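Local coordinates for putative periplasmic protein (Salmonella enterica subsp. enterica serovar Typhimurium, PDB 4J32), which binds the type VI secretion effector Tae4, a peptidoglycan hydrolase of the papain-like cysteine peptidase class, and probably inhibits it as its periplasmic immunity protein, Tai4, at residues 3-8 with 40-45; 12-17 with 51-56; 23-28 with 56-61. All coordinates share one frame; numbering follows the deposited sequence.

Contact 1 (3-8 with 40-45); sequences ALTTQY and ASAYLE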
loop_
_atom_site.group_PDB
_atom_site.type_symbol
_atom_site.label_atom_id
_atom_site.label_comp_id
_atom_site.label_asym_id
_atom_site.label_seq_id
_atom_site.Cartn_x
_atom_site.Cartn_y
_atom_site.Cartn_z
ATOM N N ALA B 3 10.735 13.617 -0.739
ATOM C CA ALA B 3 10.540 12.296 -1.341
ATOM C C ALA B 3 11.121 12.245 -2.745
ATOM O O ALA B 3 11.597 13.261 -3.276
ATOM C CB ALA B 3 9.059 11.930 -1.374
ATOM N N LEU B 4 11.085 11.062 -3.352
ATOM C CA LEU B 4 11.662 10.862 -4.682
ATOM C C LEU B 4 10.753 11.267 -5.830
ATOM O O LEU B 4 11.061 10.974 -6.992
ATOM C CB LEU B 4 12.087 9.404 -4.862
ATOM C CG LEU B 4 13.086 8.906 -3.820
ATOM C CD1 LEU B 4 13.383 7.404 -4.057
ATOM C CD2 LEU B 4 14.367 9.745 -3.751
ATOM N N THR B 5 9.640 11.937 -5.513
ATOM C CA THR B 5 8.562 12.168 -6.476
ATOM C C THR B 5 9.033 12.733 -7.829
ATOM O O THR B 5 8.549 12.301 -8.869
ATOM C CB THR B 5 7.478 13.076 -5.844
ATOM O OG1 THR B 5 7.296 12.675 -4.468
ATOM C CG2 THR B 5 6.128 12.944 -6.588
ATOM N N THR B 6 9.977 13.671 -7.794
ATOM C CA THR B 6 10.464 14.343 -9.013
ATOM C C THR B 6 11.371 13.482 -9.895
ATOM O O THR B 6 11.712 13.886 -11.024
ATOM C CB THR B 6 11.249 15.620 -8.690
ATOM O OG1 THR B 6 12.346 15.296 -7.830
ATOM C CG2 THR B 6 10.328 16.660 -8.036
ATOM N N GLN B 7 11.738 12.312 -9.402
ATOM C CA GLN B 7 12.680 11.458 -10.117
ATOM C C GLN B 7 11.995 10.442 -11.037
ATOM O O GLN B 7 12.652 9.847 -11.912
ATOM C CB GLN B 7 13.639 10.779 -9.130
ATOM C CG GLN B 7 14.629 11.761 -8.491
ATOM C CD GLN B 7 15.458 11.151 -7.368
ATOM O OE1 GLN B 7 15.912 10.006 -7.451
ATOM N NE2 GLN B 7 15.661 11.922 -6.307
ATOM N N TYR B 8 10.691 10.266 -10.854
ATOM C CA TYR B 8 9.928 9.276 -11.617
ATOM C C TYR B 8 9.640 9.734 -13.049
ATOM O O TYR B 8 9.348 10.912 -13.295
ATOM C CB TYR B 8 8.615 8.934 -10.895
ATOM C CG TYR B 8 8.861 8.232 -9.570
ATOM C CD1 TYR B 8 9.399 6.942 -9.538
ATOM C CD2 TYR B 8 8.524 8.856 -8.359
ATOM C CE1 TYR B 8 9.647 6.283 -8.316
ATOM C CE2 TYR B 8 8.765 8.207 -7.120
ATOM C CZ TYR B 8 9.317 6.928 -7.122
ATOM O OH TYR B 8 9.553 6.293 -5.920
ATOM N N ALA B 40 -1.278 9.784 -3.741
ATOM C CA ALA B 40 -1.659 9.744 -5.157
ATOM C C ALA B 40 -1.653 11.157 -5.771
ATOM O O ALA B 40 -1.184 11.340 -6.893
ATOM C CB ALA B 40 -3.027 9.061 -5.350
ATOM N N SER B 41 -2.114 12.157 -5.018
ATOM C CA SER B 41 -2.224 13.512 -5.586
ATOM C C SER B 41 -0.815 14.051 -5.963
ATOM O O SER B 41 -0.675 14.835 -6.912
ATOM C CB SER B 41 -2.971 14.469 -4.650
ATOM O OG SER B 41 -2.172 14.886 -3.568
ATOM N N ALA B 42 0.209 13.614 -5.234
ATOM C CA ALA B 42 1.591 14.021 -5.526
ATOM C C ALA B 42 2.004 13.505 -6.910
ATOM O O ALA B 42 2.629 14.230 -7.705
ATOM C CB ALA B 42 2.548 13.503 -4.446
ATOM N N TYR B 43 1.655 12.253 -7.214
ATOM C CA TYR B 43 1.997 11.705 -8.547
ATOM C C TYR B 43 1.191 12.367 -9.669
ATOM O O TYR B 43 1.719 12.559 -10.775
ATOM C CB TYR B 43 1.845 10.180 -8.577
ATOM C CG TYR B 43 2.718 9.552 -7.520
ATOM C CD1 TYR B 43 4.089 9.837 -7.480
ATOM C CD2 TYR B 43 2.168 8.725 -6.530
ATOM C CE1 TYR B 43 4.928 9.303 -6.487
ATOM C CE2 TYR B 43 2.996 8.166 -5.529
ATOM C CZ TYR B 43 4.363 8.458 -5.525
ATOM O OH TYR B 43 5.182 7.961 -4.556
ATOM N N LEU B 44 -0.074 12.692 -9.396
ATOM C CA LEU B 44 -0.886 13.459 -10.358
ATOM C C LEU B 44 -0.286 14.836 -10.665
ATOM O O LEU B 44 -0.316 15.269 -11.826
ATOM C CB LEU B 44 -2.366 13.557 -9.907
ATOM C CG LEU B 44 -3.355 14.310 -10.814
ATOM C CD1 LEU B 44 -4.736 13.670 -10.680
ATOM C CD2 LEU B 44 -3.379 15.772 -10.474
ATOM N N GLU B 45 0.251 15.519 -9.647
ATOM C CA GLU B 45 0.833 16.855 -9.831
ATOM C C GLU B 45 1.887 16.849 -10.932
ATOM O O GLU B 45 1.952 17.790 -11.744
ATOM C CB GLU B 45 1.452 17.399 -8.528
ATOM C CG GLU B 45 2.436 18.601 -8.670
ATOM C CD GLU B 45 1.777 19.929 -9.103
ATOM O OE1 GLU B 45 0.569 20.133 -8.797
ATOM O OE2 GLU B 45 2.472 20.770 -9.732
HETATM O O HOH W 1 7.399 9.598 -4.338
#
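Thr5 has OG1 beside the backbone N (chi1 -40°), which leaves CG2 anti to that nitrogen, and Tyr43 has CG anti to its own carbonyl carbon (chi1 -58°); the two side chains cross at about a right angle. Thr5 CG2 sits 3.8 Å from both CD1 and CE1 of Tyr43, coming in obliquely to the ring. Thr5 CG2 also lies 4.2 Å from CB of Ala42, whose small methyl lets the incoming loop approach helix 30-46. Beyond Thr5, the Tyr8 ring crosses that of Tyr43 at a slant, Tyr8 CE2 4.0 Å from Tyr43 CE1. Thr5 OG1, anti to the carbonyl carbon, meets a water 3.1 Å away that donates to it and lies 2.8 Å from Tyr43 OH. Threonine thus serves twice, with a methyl for the ring and a hydroxyl for the water. That hydroxyl also bonds Ser134 O of the putative cytoplasmic protein chain, while Tyr8 OH bonds Asp84 of the second subunit. Direct contact between the segments is therefore apolar, and their polar link runs through one water. With Thr5 OG1 and Tyr8 OH bonded to partner chains, this modest seam places the N-terminal loop where the toxin-inhibitor complex and the Tai4 pair come together.

Contact 2 (12-17 with 51-56); sequences ELLKNW and VEIYHE
Trp17 and Tyr54 make the aromatic part of this helix-helix contact, a T-shaped pair in which the edge of Tyr54 is presented to the face of Trp17. The tyrosine ring and the five-membered ring of Trp17 have centroids 4.7 Å apart and planes at 66°. Tyr54 CD1 leads, 3.5 Å from Trp17 CD2 and over the centre of the indole. A CH-pi contact adds to the grip, since Tyr54 CB lies 3.9 Å from the centroid of the six-membered ring of Trp17 and only 16° off its normal. The broad indole suits this place because one face accepts both the ring edge and the methylene. Trp17 CG stands anti to the backbone N, which carries the indole across toward helix 51-65.

The aliphatic part belongs to Leu14, one turn earlier. Leu14 CD2 reaches Tyr54 CE1 at 3.7 Å and Ile53 CG2 at 4.0 Å, so one methyl lies against both residues.

The helix segments cross at -45° with axes 11.1 Å apart, a spacing that accommodates these large side chains. Ala40 of helix 30-46 also packs on Trp17, and Ile95 of helix 89-96 on Leu14, placing the pair within the all-helical core.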
loop_
_atom_site.group_PDB
_atom_site.type_symbol
_atom_site.label_atom_id
_atom_site.label_comp_id
_atom_site.label_asym_id
_atom_site.label_seq_id
_atom_site.Cartn_x
_atom_site.Cartn_y
_atom_site.Cartn_z
ATOM N N GLU B 12 6.155 5.740 -14.762
ATOM C CA GLU B 12 6.356 5.394 -13.358
ATOM C C GLU B 12 5.407 6.187 -12.468
ATOM O O GLU B 12 4.824 5.638 -11.527
ATOM C CB GLU B 12 7.811 5.697 -12.946
ATOM C CG GLU B 12 8.810 4.673 -13.474
ATOM C CD GLU B 12 10.290 5.059 -13.281
ATOM O OE1 GLU B 12 10.644 6.247 -13.087
ATOM O OE2 GLU B 12 11.120 4.124 -13.335
ATOM N N LEU B 13 5.215 7.464 -12.771
ATOM C CA LEU B 13 4.240 8.269 -11.988
ATOM C C LEU B 13 2.837 7.660 -12.068
ATOM O O LEU B 13 2.109 7.614 -11.076
ATOM C CB LEU B 13 4.191 9.727 -12.461
ATOM C CG LEU B 13 5.388 10.639 -12.199
ATOM C CD1 LEU B 13 5.220 11.945 -12.978
ATOM C CD2 LEU B 13 5.535 10.929 -10.691
ATOM N N LEU B 14 2.447 7.213 -13.254
ATOM C CA LEU B 14 1.086 6.676 -13.449
ATOM C C LEU B 14 0.913 5.342 -12.719
ATOM O O LEU B 14 -0.140 5.079 -12.142
ATOM C CB LEU B 14 0.769 6.526 -14.942
ATOM C CG LEU B 14 0.570 7.883 -15.645
ATOM C CD1 LEU B 14 0.619 7.704 -17.169
ATOM C CD2 LEU B 14 -0.738 8.520 -15.222
ATOM N N LYS B 15 1.947 4.518 -12.743
ATOM C CA LYS B 15 1.940 3.269 -11.976
ATOM C C LYS B 15 1.931 3.566 -10.462
ATOM O O LYS B 15 1.229 2.907 -9.708
ATOM C CB LYS B 15 3.140 2.406 -12.367
ATOM C CG LYS B 15 3.028 1.837 -13.800
ATOM C CD LYS B 15 4.379 1.373 -14.341
ATOM C CE LYS B 15 4.241 0.888 -15.803
ATOM N NZ LYS B 15 5.509 0.315 -16.332
ATOM N N ASN B 16 2.656 4.596 -10.042
ATOM C CA ASN B 16 2.668 4.986 -8.616
ATOM C C ASN B 16 1.314 5.490 -8.184
ATOM O O ASN B 16 0.844 5.164 -7.079
ATOM C CB ASN B 16 3.741 6.044 -8.319
ATOM C CG ASN B 16 5.167 5.525 -8.456
ATOM O OD1 ASN B 16 5.419 4.331 -8.611
ATOM N ND2 ASN B 16 6.122 6.449 -8.407
ATOM N N TRP B 17 0.697 6.314 -9.053
ATOM C CA TRP B 17 -0.676 6.761 -8.870
ATOM C C TRP B 17 -1.626 5.576 -8.756
ATOM O O TRP B 17 -2.462 5.532 -7.861
ATOM C CB TRP B 17 -1.131 7.714 -10.007
ATOM C CG TRP B 17 -2.402 8.445 -9.631
ATOM C CD1 TRP B 17 -2.481 9.671 -9.049
ATOM C CD2 TRP B 17 -3.747 7.973 -9.764
ATOM N NE1 TRP B 17 -3.786 10.004 -8.814
ATOM C CE2 TRP B 17 -4.592 8.979 -9.238
ATOM C CE3 TRP B 17 -4.326 6.803 -10.294
ATOM C CZ2 TRP B 17 -5.998 8.863 -9.218
ATOM C CZ3 TRP B 17 -5.716 6.678 -10.270
ATOM C CH2 TRP B 17 -6.546 7.707 -9.744
ATOM N N VAL B 51 -7.005 14.411 -16.891
ATOM C CA VAL B 51 -7.562 13.729 -15.716
ATOM C C VAL B 51 -8.257 12.403 -16.072
ATOM O O VAL B 51 -8.313 11.479 -15.252
ATOM C CB VAL B 51 -8.518 14.670 -14.922
ATOM C CG1 VAL B 51 -9.900 14.851 -15.651
ATOM C CG2 VAL B 51 -8.659 14.201 -13.473
ATOM N N GLU B 52 -8.768 12.291 -17.292
ATOM C CA GLU B 52 -9.488 11.067 -17.659
ATOM C C GLU B 52 -8.591 9.827 -17.616
ATOM O O GLU B 52 -9.113 8.735 -17.461
ATOM C CB GLU B 52 -10.172 11.179 -19.028
ATOM C CG GLU B 52 -11.398 12.110 -19.068
ATOM C CD GLU B 52 -11.036 13.582 -19.160
ATOM O OE1 GLU B 52 -9.835 13.936 -19.329
ATOM O OE2 GLU B 52 -11.967 14.408 -19.081
ATOM N N ILE B 53 -7.272 9.961 -17.769
ATOM C CA ILE B 53 -6.451 8.735 -17.648
ATOM C C ILE B 53 -6.483 8.190 -16.225
ATOM O O ILE B 53 -6.499 6.984 -16.015
ATOM C CB ILE B 53 -5.011 8.862 -18.213
ATOM C CG1 ILE B 53 -4.513 7.456 -18.649
ATOM C CG2 ILE B 53 -4.071 9.592 -17.230
ATOM C CD1 ILE B 53 -3.141 7.470 -19.379
ATOM N N TYR B 54 -6.529 9.089 -15.249
ATOM C CA TYR B 54 -6.653 8.656 -13.856
ATOM C C TYR B 54 -8.041 8.060 -13.566
ATOM O O TYR B 54 -8.152 7.086 -12.805
ATOM C CB TYR B 54 -6.352 9.829 -12.911
ATOM C CG TYR B 54 -5.024 10.475 -13.207
ATOM C CD1 TYR B 54 -3.851 10.011 -12.594
ATOM C CD2 TYR B 54 -4.941 11.565 -14.088
ATOM C CE1 TYR B 54 -2.612 10.606 -12.849
ATOM C CE2 TYR B 54 -3.693 12.173 -14.365
ATOM C CZ TYR B 54 -2.555 11.696 -13.738
ATOM O OH TYR B 54 -1.337 12.279 -13.990
ATOM N N HIS B 55 -9.080 8.637 -14.174
ATOM C CA HIS B 55 -10.432 8.073 -14.099
ATOM C C HIS B 55 -10.455 6.650 -14.671
ATOM O O HIS B 55 -11.147 5.774 -14.138
ATOM C CB HIS B 55 -11.468 8.918 -14.864
ATOM C CG HIS B 55 -11.631 10.318 -14.360
ATOM N ND1 HIS B 55 -12.409 11.249 -15.024
ATOM C CD2 HIS B 55 -11.101 10.962 -13.290
ATOM C CE1 HIS B 55 -12.362 12.398 -14.372
ATOM N NE2 HIS B 55 -11.569 12.255 -13.324
ATOM N N GLU B 56 -9.724 6.425 -15.767
ATOM C CA GLU B 56 -9.680 5.075 -16.354
ATOM C C GLU B 56 -8.859 4.093 -15.491
ATOM O O GLU B 56 -9.218 2.926 -15.362
ATOM C CB GLU B 56 -9.111 5.121 -17.774
ATOM C CG GLU B 56 -9.371 3.823 -18.579
ATOM C CD GLU B 56 -10.841 3.443 -18.766
ATOM O OE1 GLU B 56 -11.775 4.251 -18.502
ATOM O OE2 GLU B 56 -11.077 2.297 -19.232
#

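Contact 3 (23-28 with 56-61); sequences LALVYK and EIDEIA
Leu25 and Asp58 meet at about a right angle, the leucine reaching out from the last turn of helix 10-26 and the aspartate lying across its end on helix 51-65. The CD1 methyl of Leu25 does most of the touching. Leu25 CD1 stands 3.8 Å from OD1 of Asp58 and 3.9 Å from CB of Ala61, so one branch meets a carboxylate oxygen and a methyl one turn further along the same helix. Leu25 CD2, the other branch, comes only to 4.2 Å from Asp58 OD1. Leucine suits the place because its long side chain carries CD1 to both residues, whereas Ala61 offers a small apolar surface and lets the helices approach there. Asp58 has CG anti to its backbone N (chi1 175°), which swings the carboxylate out toward Leu25 although its CB does not point directly that way.

The carboxylate is not held by the leucine. Asp58 OD1 accepts a hydrogen bond from His21 NE2 of helix 10-26 and forms a salt bridge with Lys62 NZ, and the methyl simply packs beside this polar group. Leu25 also lines the pocket of a bound 2-ethoxyethanol, probably from the crystallisation liquor, together with Lys33 and Arg37. A small van der Waals contact thus lies next to a buried charge: the nearby lysine and histidine would probably stabilise the anionic form of Asp58, while Leu25 and Ala61 supply the apolar packing.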
loop_
_atom_site.group_PDB
_atom_site.type_symbol
_atom_site.label_atom_id
_atom_site.label_comp_id
_atom_site.label_asym_id
_atom_site.label_seq_id
_atom_site.Cartn_x
_atom_site.Cartn_y
_atom_site.Cartn_z
ATOM N N LEU B 23 -4.892 1.680 -2.971
ATOM C CA LEU B 23 -4.791 1.567 -1.501
ATOM C C LEU B 23 -5.810 2.499 -0.820
ATOM O O LEU B 23 -6.452 2.119 0.173
ATOM C CB LEU B 23 -3.349 1.844 -1.055
ATOM C CG LEU B 23 -2.283 0.841 -1.509
ATOM C CD1 LEU B 23 -0.846 1.363 -1.181
ATOM C CD2 LEU B 23 -2.539 -0.566 -0.865
ATOM N N ALA B 24 -6.001 3.696 -1.387
ATOM C CA ALA B 24 -7.031 4.623 -0.915
ATOM C C ALA B 24 -8.438 4.048 -1.042
ATOM O O ALA B 24 -9.326 4.407 -0.274
ATOM C CB ALA B 24 -6.957 5.949 -1.680
ATOM N N LEU B 25 -8.656 3.200 -2.051
ATOM C CA LEU B 25 -9.952 2.541 -2.191
ATOM C C LEU B 25 -10.209 1.409 -1.195
ATOM O O LEU B 25 -11.330 1.277 -0.689
ATOM C CB LEU B 25 -10.134 1.971 -3.608
ATOM C CG LEU B 25 -10.135 2.948 -4.787
ATOM C CD1 LEU B 25 -10.299 2.170 -6.108
ATOM C CD2 LEU B 25 -11.223 3.994 -4.623
ATOM N N VAL B 26 -9.218 0.563 -0.966
ATOM C CA VAL B 26 -9.458 -0.696 -0.250
ATOM C C VAL B 26 -9.464 -0.593 1.278
ATOM O O VAL B 26 -10.103 -1.398 1.943
ATOM C CB VAL B 26 -8.518 -1.859 -0.701
ATOM C CG1 VAL B 26 -8.666 -2.135 -2.239
ATOM C CG2 VAL B 26 -7.063 -1.581 -0.339
ATOM N N TYR B 27 -8.759 0.387 1.819
ATOM C CA TYR B 27 -8.603 0.493 3.271
ATOM C C TYR B 27 -9.733 1.331 3.865
ATOM O O TYR B 27 -10.164 2.295 3.237
ATOM C CB TYR B 27 -7.264 1.158 3.578
ATOM C CG TYR B 27 -6.025 0.327 3.271
ATOM C CD1 TYR B 27 -5.971 -1.058 3.540
ATOM C CD2 TYR B 27 -4.897 0.946 2.753
ATOM C CE1 TYR B 27 -4.798 -1.791 3.281
ATOM C CE2 TYR B 27 -3.723 0.240 2.508
ATOM C CZ TYR B 27 -3.679 -1.127 2.755
ATOM O OH TYR B 27 -2.481 -1.760 2.493
ATOM N N LYS B 28 -10.189 0.971 5.057
ATOM C CA LYS B 28 -11.340 1.636 5.679
ATOM C C LYS B 28 -10.933 2.883 6.484
ATOM O O LYS B 28 -11.604 3.938 6.435
ATOM C CB LYS B 28 -12.135 0.641 6.539
ATOM C CG LYS B 28 -13.512 1.184 6.939
ATOM C CD LYS B 28 -14.268 0.348 7.960
ATOM C CE LYS B 28 -15.625 1.018 8.250
ATOM N NZ LYS B 28 -16.338 0.494 9.451
ATOM N N GLU B 56 -9.724 6.425 -15.767
ATOM C CA GLU B 56 -9.680 5.075 -16.354
ATOM C C GLU B 56 -8.859 4.093 -15.491
ATOM O O GLU B 56 -9.218 2.926 -15.362
ATOM C CB GLU B 56 -9.111 5.121 -17.774
ATOM C CG GLU B 56 -9.371 3.823 -18.579
ATOM C CD GLU B 56 -10.841 3.443 -18.766
ATOM O OE1 GLU B 56 -11.775 4.251 -18.502
ATOM O OE2 GLU B 56 -11.077 2.297 -19.232
ATOM N N ILE B 57 -7.745 4.556 -14.941
ATOM C CA ILE B 57 -6.986 3.759 -13.964
ATOM C C ILE B 57 -7.909 3.338 -12.804
ATOM O O ILE B 57 -7.923 2.170 -12.394
ATOM C CB ILE B 57 -5.745 4.501 -13.451
ATOM C CG1 ILE B 57 -4.762 4.685 -14.612
ATOM C CG2 ILE B 57 -5.064 3.702 -12.303
ATOM C CD1 ILE B 57 -3.530 5.609 -14.320
ATOM N N ASP B 58 -8.683 4.291 -12.294
ATOM C CA ASP B 58 -9.724 3.981 -11.289
ATOM C C ASP B 58 -10.728 2.921 -11.739
ATOM O O ASP B 58 -11.082 2.049 -10.935
ATOM C CB ASP B 58 -10.467 5.255 -10.866
ATOM C CG ASP B 58 -11.638 4.979 -9.929
ATOM O OD1 ASP B 58 -11.400 4.708 -8.724
ATOM O OD2 ASP B 58 -12.804 5.048 -10.391
ATOM N N GLU B 59 -11.197 2.986 -12.991
ATOM C CA GLU B 59 -12.122 1.957 -13.505
ATOM C C GLU B 59 -11.523 0.559 -13.379
ATOM O O GLU B 59 -12.228 -0.412 -13.029
ATOM C CB GLU B 59 -12.510 2.228 -14.973
ATOM C CG GLU B 59 -13.429 3.425 -15.168
ATOM C CD GLU B 59 -14.796 3.223 -14.534
ATOM O OE1 GLU B 59 -15.390 4.224 -14.087
ATOM O OE2 GLU B 59 -15.283 2.078 -14.503
ATOM N N ILE B 60 -10.229 0.447 -13.671
ATOM C CA ILE B 60 -9.548 -0.857 -13.571
ATOM C C ILE B 60 -9.333 -1.231 -12.110
ATOM O O ILE B 60 -9.553 -2.384 -11.729
ATOM C CB ILE B 60 -8.218 -0.902 -14.376
ATOM C CG1 ILE B 60 -8.479 -0.476 -15.827
ATOM C CG2 ILE B 60 -7.569 -2.308 -14.297
ATOM C CD1 ILE B 60 -7.176 -0.230 -16.658
ATOM N N ALA B 61 -8.943 -0.244 -11.297
ATOM C CA ALA B 61 -8.720 -0.470 -9.869
ATOM C C ALA B 61 -9.974 -1.053 -9.229
ATOM O O ALA B 61 -9.870 -1.942 -8.373
ATOM C CB ALA B 61 -8.312 0.823 -9.163
#

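How the contacts relate
From the N terminus, the opening loop at 3-8 is brought back against the later part of helix 30-46 by contact 1, closing a loop that includes helix 10-26. Helix 10-26 then joins helix 51-65 twice, near its start in contact 2 and at its end in contact 3, so these two loops span helix 30-46. All three pairs cross along the chain, each segment order alternating with the others, and none nests within another. Contacts 2 and 3 share Glu56 and meet where Trp17 touches Ile57. Contact 1 adjoins contact 2 through Ala40 and Trp17, but its nearest atoms stay about 6 Å from contact 3. Together they tie the N-terminal loop and three successive helices into one bundle.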